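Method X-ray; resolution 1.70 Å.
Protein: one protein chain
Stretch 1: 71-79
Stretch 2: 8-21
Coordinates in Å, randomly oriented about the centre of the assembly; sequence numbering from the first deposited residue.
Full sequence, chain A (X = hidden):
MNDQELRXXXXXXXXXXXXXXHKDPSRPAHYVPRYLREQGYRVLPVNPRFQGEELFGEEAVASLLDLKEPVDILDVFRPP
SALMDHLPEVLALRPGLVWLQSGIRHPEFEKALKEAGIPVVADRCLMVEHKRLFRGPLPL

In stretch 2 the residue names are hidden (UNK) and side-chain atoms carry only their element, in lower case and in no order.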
# COMPACT_ATOMS: atom_id res chain seq x y z
N VAL A 71 -8.17 -5.51 3.34
CA VAL A 71 -7.36 -4.39 2.89
C VAL A 71 -7.85 -3.90 1.54
O VAL A 71 -7.89 -4.65 0.57
CB VAL A 71 -5.88 -4.80 2.79
CG1 VAL A 71 -5.08 -3.76 2.04
CG2 VAL A 71 -5.32 -5.04 4.19
N ASP A 72 -8.24 -2.63 1.49
CA ASP A 72 -8.74 -2.03 0.26
C ASP A 72 -7.61 -1.66 -0.67
O ASP A 72 -7.70 -1.84 -1.88
CB ASP A 72 -9.59 -0.80 0.57
CG ASP A 72 -10.88 -1.16 1.30
OD1 ASP A 72 -11.14 -0.58 2.37
OD2 ASP A 72 -11.63 -2.02 0.81
N ILE A 73 -6.52 -1.15 -0.09
CA ILE A 73 -5.35 -0.75 -0.86
C ILE A 73 -4.08 -1.21 -0.17
O ILE A 73 -3.91 -1.01 1.03
CB ILE A 73 -5.25 0.80 -1.00
CG1 ILE A 73 -6.53 1.34 -1.66
CG2 ILE A 73 -4.00 1.17 -1.81
CD1 ILE A 73 -6.52 2.84 -1.88
N LEU A 74 -3.19 -1.85 -0.93
CA LEU A 74 -1.91 -2.27 -0.37
C LEU A 74 -0.89 -1.30 -0.98
O LEU A 74 -0.58 -1.39 -2.17
CB LEU A 74 -1.56 -3.72 -0.76
CG LEU A 74 -0.20 -4.19 -0.21
CD1 LEU A 74 -0.26 -4.31 1.29
CD2 LEU A 74 0.19 -5.51 -0.84
N ASP A 75 -0.43 -0.35 -0.17
CA ASP A 75 0.55 0.65 -0.62
C ASP A 75 1.92 0.03 -0.35
O ASP A 75 2.32 -0.13 0.80
CB ASP A 75 0.37 1.93 0.21
CG ASP A 75 1.00 3.16 -0.44
OD1 ASP A 75 1.34 3.14 -1.65
OD2 ASP A 75 1.13 4.17 0.28
N VAL A 76 2.61 -0.33 -1.43
CA VAL A 76 3.89 -1.00 -1.36
C VAL A 76 5.12 -0.11 -1.51
O VAL A 76 5.31 0.54 -2.54
CB VAL A 76 3.96 -2.13 -2.44
CG1 VAL A 76 5.23 -2.96 -2.27
CG2 VAL A 76 2.73 -3.02 -2.34
N PHE A 77 5.95 -0.12 -0.48
CA PHE A 77 7.18 0.66 -0.49
C PHE A 77 8.42 -0.24 -0.60
O PHE A 77 9.54 0.26 -0.69
CB PHE A 77 7.27 1.51 0.79
CG PHE A 77 6.34 2.70 0.80
CD1 PHE A 77 6.75 3.94 0.30
CD2 PHE A 77 5.05 2.58 1.31
CE1 PHE A 77 5.87 5.04 0.30
CE2 PHE A 77 4.17 3.67 1.31
CZ PHE A 77 4.59 4.90 0.81
N ARG A 78 8.22 -1.56 -0.59
CA ARG A 78 9.36 -2.49 -0.70
C ARG A 78 9.92 -2.47 -2.12
O ARG A 78 9.17 -2.39 -3.08
CB ARG A 78 8.95 -3.89 -0.27
CG ARG A 78 8.25 -3.90 1.09
CD ARG A 78 9.11 -4.47 2.20
NE ARG A 78 10.52 -4.13 2.06
CZ ARG A 78 11.50 -5.03 2.01
NH1 ARG A 78 11.24 -6.33 2.09
NH2 ARG A 78 12.76 -4.62 1.88
N PRO A 79 11.26 -2.51 -2.26
CA PRO A 79 11.95 -2.48 -3.56
C PRO A 79 11.65 -3.66 -4.44
O PRO A 79 11.25 -4.70 -3.93
CB PRO A 79 13.44 -2.40 -3.19
CG PRO A 79 13.52 -2.90 -1.80
CD PRO A 79 12.20 -2.64 -1.13
N UNK A 8 -13.16 6.92 -7.93
CA UNK A 8 -14.24 6.18 -7.29
C UNK A 8 -13.64 5.14 -6.35
O UNK A 8 -14.15 4.90 -5.25
c UNK A 8 -15.11 5.48 -8.35
N UNK A 9 -12.53 4.54 -6.78
CA UNK A 9 -11.87 3.54 -5.98
C UNK A 9 -11.25 4.11 -4.69
O UNK A 9 -11.47 3.58 -3.59
o UNK A 9 -9.50 -1.87 -3.95
c UNK A 9 -9.63 1.62 -4.94
c UNK A 9 -10.42 -0.85 -5.93
c UNK A 9 -10.71 0.32 -6.64
c UNK A 9 -10.32 1.57 -6.15
c UNK A 9 -9.34 0.47 -4.23
c UNK A 9 -10.78 2.84 -6.81
c UNK A 9 -9.74 -0.76 -4.72
N UNK A 10 -10.48 5.18 -4.82
CA UNK A 10 -9.85 5.78 -3.65
C UNK A 10 -10.84 6.40 -2.67
O UNK A 10 -10.65 6.30 -1.46
c UNK A 10 -8.84 6.84 -4.10
c UNK A 10 -6.77 7.47 -5.32
c UNK A 10 -6.87 5.29 -4.13
c UNK A 10 -7.67 6.31 -4.93
N UNK A 11 -11.90 7.03 -3.18
CA UNK A 11 -12.87 7.67 -2.30
C UNK A 11 -13.70 6.68 -1.50
O UNK A 11 -14.12 6.97 -0.37
c UNK A 11 -13.80 8.60 -3.10
o UNK A 11 -14.54 7.90 -4.07
N UNK A 12 -13.91 5.50 -2.06
CA UNK A 12 -14.69 4.48 -1.38
C UNK A 12 -13.85 3.66 -0.39
O UNK A 12 -14.36 3.16 0.62
n UNK A 12 -16.96 1.34 -0.12
c UNK A 12 -16.60 2.90 -1.92
c UNK A 12 -16.27 1.61 -1.22
c UNK A 12 -15.35 3.57 -2.43
o UNK A 12 -15.39 0.85 -1.66
N UNK A 13 -12.55 3.54 -0.66
CA UNK A 13 -11.62 2.79 0.19
C UNK A 13 -11.51 3.31 1.62
O UNK A 13 -11.64 4.51 1.87
c UNK A 13 -10.23 2.76 -0.45
N UNK A 14 -11.25 2.40 2.55
CA UNK A 14 -11.09 2.74 3.95
C UNK A 14 -9.73 2.31 4.48
O UNK A 14 -8.98 3.12 5.02
c UNK A 14 -11.72 1.96 6.28
c UNK A 14 -12.16 2.07 4.82
n UNK A 14 -12.94 0.37 9.49
c UNK A 14 -12.72 1.23 7.15
c UNK A 14 -12.44 1.48 8.63
N UNK A 15 -9.42 1.02 4.34
CA UNK A 15 -8.18 0.45 4.86
C UNK A 15 -7.00 0.40 3.88
O UNK A 15 -7.11 -0.14 2.77
c UNK A 15 -9.51 -0.93 6.46
c UNK A 15 -8.43 -0.96 5.41
o UNK A 15 -8.90 -1.79 4.35
N UNK A 16 -5.88 0.99 4.29
CA UNK A 16 -4.69 0.98 3.45
C UNK A 16 -3.54 0.34 4.23
O UNK A 16 -3.10 0.87 5.25
c UNK A 16 -5.41 3.12 2.32
c UNK A 16 -5.04 4.49 1.78
c UNK A 16 -3.02 2.34 2.13
c UNK A 16 -4.26 2.41 3.04
N UNK A 17 -3.08 -0.82 3.77
CA UNK A 17 -1.96 -1.48 4.43
C UNK A 17 -0.70 -0.95 3.76
O UNK A 17 -0.63 -0.88 2.55
c UNK A 17 -2.06 -3.02 4.27
N UNK A 18 0.29 -0.57 4.56
CA UNK A 18 1.54 -0.04 4.03
C UNK A 18 2.63 -1.08 4.20
O UNK A 18 3.09 -1.37 5.31
c UNK A 18 1.94 1.27 4.77
c UNK A 18 0.83 2.33 4.60
c UNK A 18 3.27 1.79 4.23
N UNK A 19 3.03 -1.67 3.08
CA UNK A 19 4.05 -2.70 3.11
C UNK A 19 5.41 -2.02 3.06
O UNK A 19 5.78 -1.40 2.06
c UNK A 19 3.88 -3.64 1.91
c UNK A 19 4.70 -4.91 1.99
c UNK A 19 4.69 -5.60 0.65
c UNK A 19 4.15 -5.80 3.09
N UNK A 20 6.16 -2.15 4.16
CA UNK A 20 7.47 -1.52 4.24
C UNK A 20 7.38 -0.23 5.04
O UNK A 20 8.25 0.63 4.91
N UNK A 21 6.32 -0.11 5.85
CA UNK A 21 6.06 1.06 6.71
C UNK A 21 7.30 1.40 7.51
O UNK A 21 7.93 0.50 8.08
c UNK A 21 4.92 0.77 7.65

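Position 8 carries one side-chain carbon, lies on a helix that begins earlier in the chain, and is out of reach of stretch 1; a lone CB makes it A8. At position 9 one carbon leads into a six-carbon ring bearing an oxygen, the pattern of tyrosine. That oxygen ends 2.7 Å from D72 O. In Y9 the hydroxyl OH donates to this carbonyl, and I73 CG1 lies 3.9 Å from Y9 CE1, at the ring edge.

Position 10 has four carbons forked at the second, which defines leucine; I73 CD1 packs tightly against L10 CD2 at 3.3 Å. Position 11, one carbon and one oxygen, touches nothing on stretch 1 and is S11. Position 12 has three carbons, the third bearing an oxygen and a nitrogen: a glutamine, Q12, exposed and likewise without a contact. Position 13 again has a single carbon, directed toward stretch 1 and 3.8 Å from D72 CB; this is A13, the first residue to leave helical geometry, and its CB also lies 4.0 Å from I73 CD1.

Four carbons in a row ending in nitrogen identify position 14 as K14. Its CA-to-CB bond points sideways and the end of the chain runs off from stretch 1, whereas its backbone N donates to D72 OD1 at 3.0 Å. Position 15 branches at its first carbon into one oxygen and one carbon, hence T15. D72 N donates to T15 OG1 at 3.1 Å and, weakly, to T15 O at 3.0 Å, while T15 N donates to D72 OD1 at 3.1 Å, so the aspartate clasps the start of the strand.

At position 16 four carbons fork at the first, one arm two carbons long: I16, with CG1 4.1 Å from I73 CB and CG2 3.9 Å from D75 CB. Position 17 has one carbon, 3.8 Å from V71 CG1 and 3.7 Å from L74 CD1; A17 is small, yet well covered by stretch 1. Position 18 has one carbon carrying two more, a valine, and V18 CG1 reaches F77 CD2 at 3.5 Å. Position 19, four carbons forked at the second, is L19, whose CD2 is 4.0 Å from V76 CG1 and whose CG is 3.8 Å from R78 CG.

Position 20 has no side-chain atoms and is G20. With phi/psi of 100/21 in a type II turn, a CB would jam against the preceding carbonyl and sit 3.2 Å from R78 CG. Position 21 has one carbon, pointing away: A21.

The contact is a parallel strand pairing. I73 N donates to T15 O (3.1 Å), A17 N to I73 O (2.9 Å), D75 N to A17 O (2.8 Å), L19 N to D75 O (2.8 Å) and F77 N to L19 O (2.8 Å), the alternation expected of parallel strands. I73, D75, I16 and V18 share one face; L74, V76, A17 and L19 share the other. D72 anchors the entrance to this ladder, and the two stretches together bury 857 Å².

Stretch 2 8-21: AYLSQAKTIAVLGA
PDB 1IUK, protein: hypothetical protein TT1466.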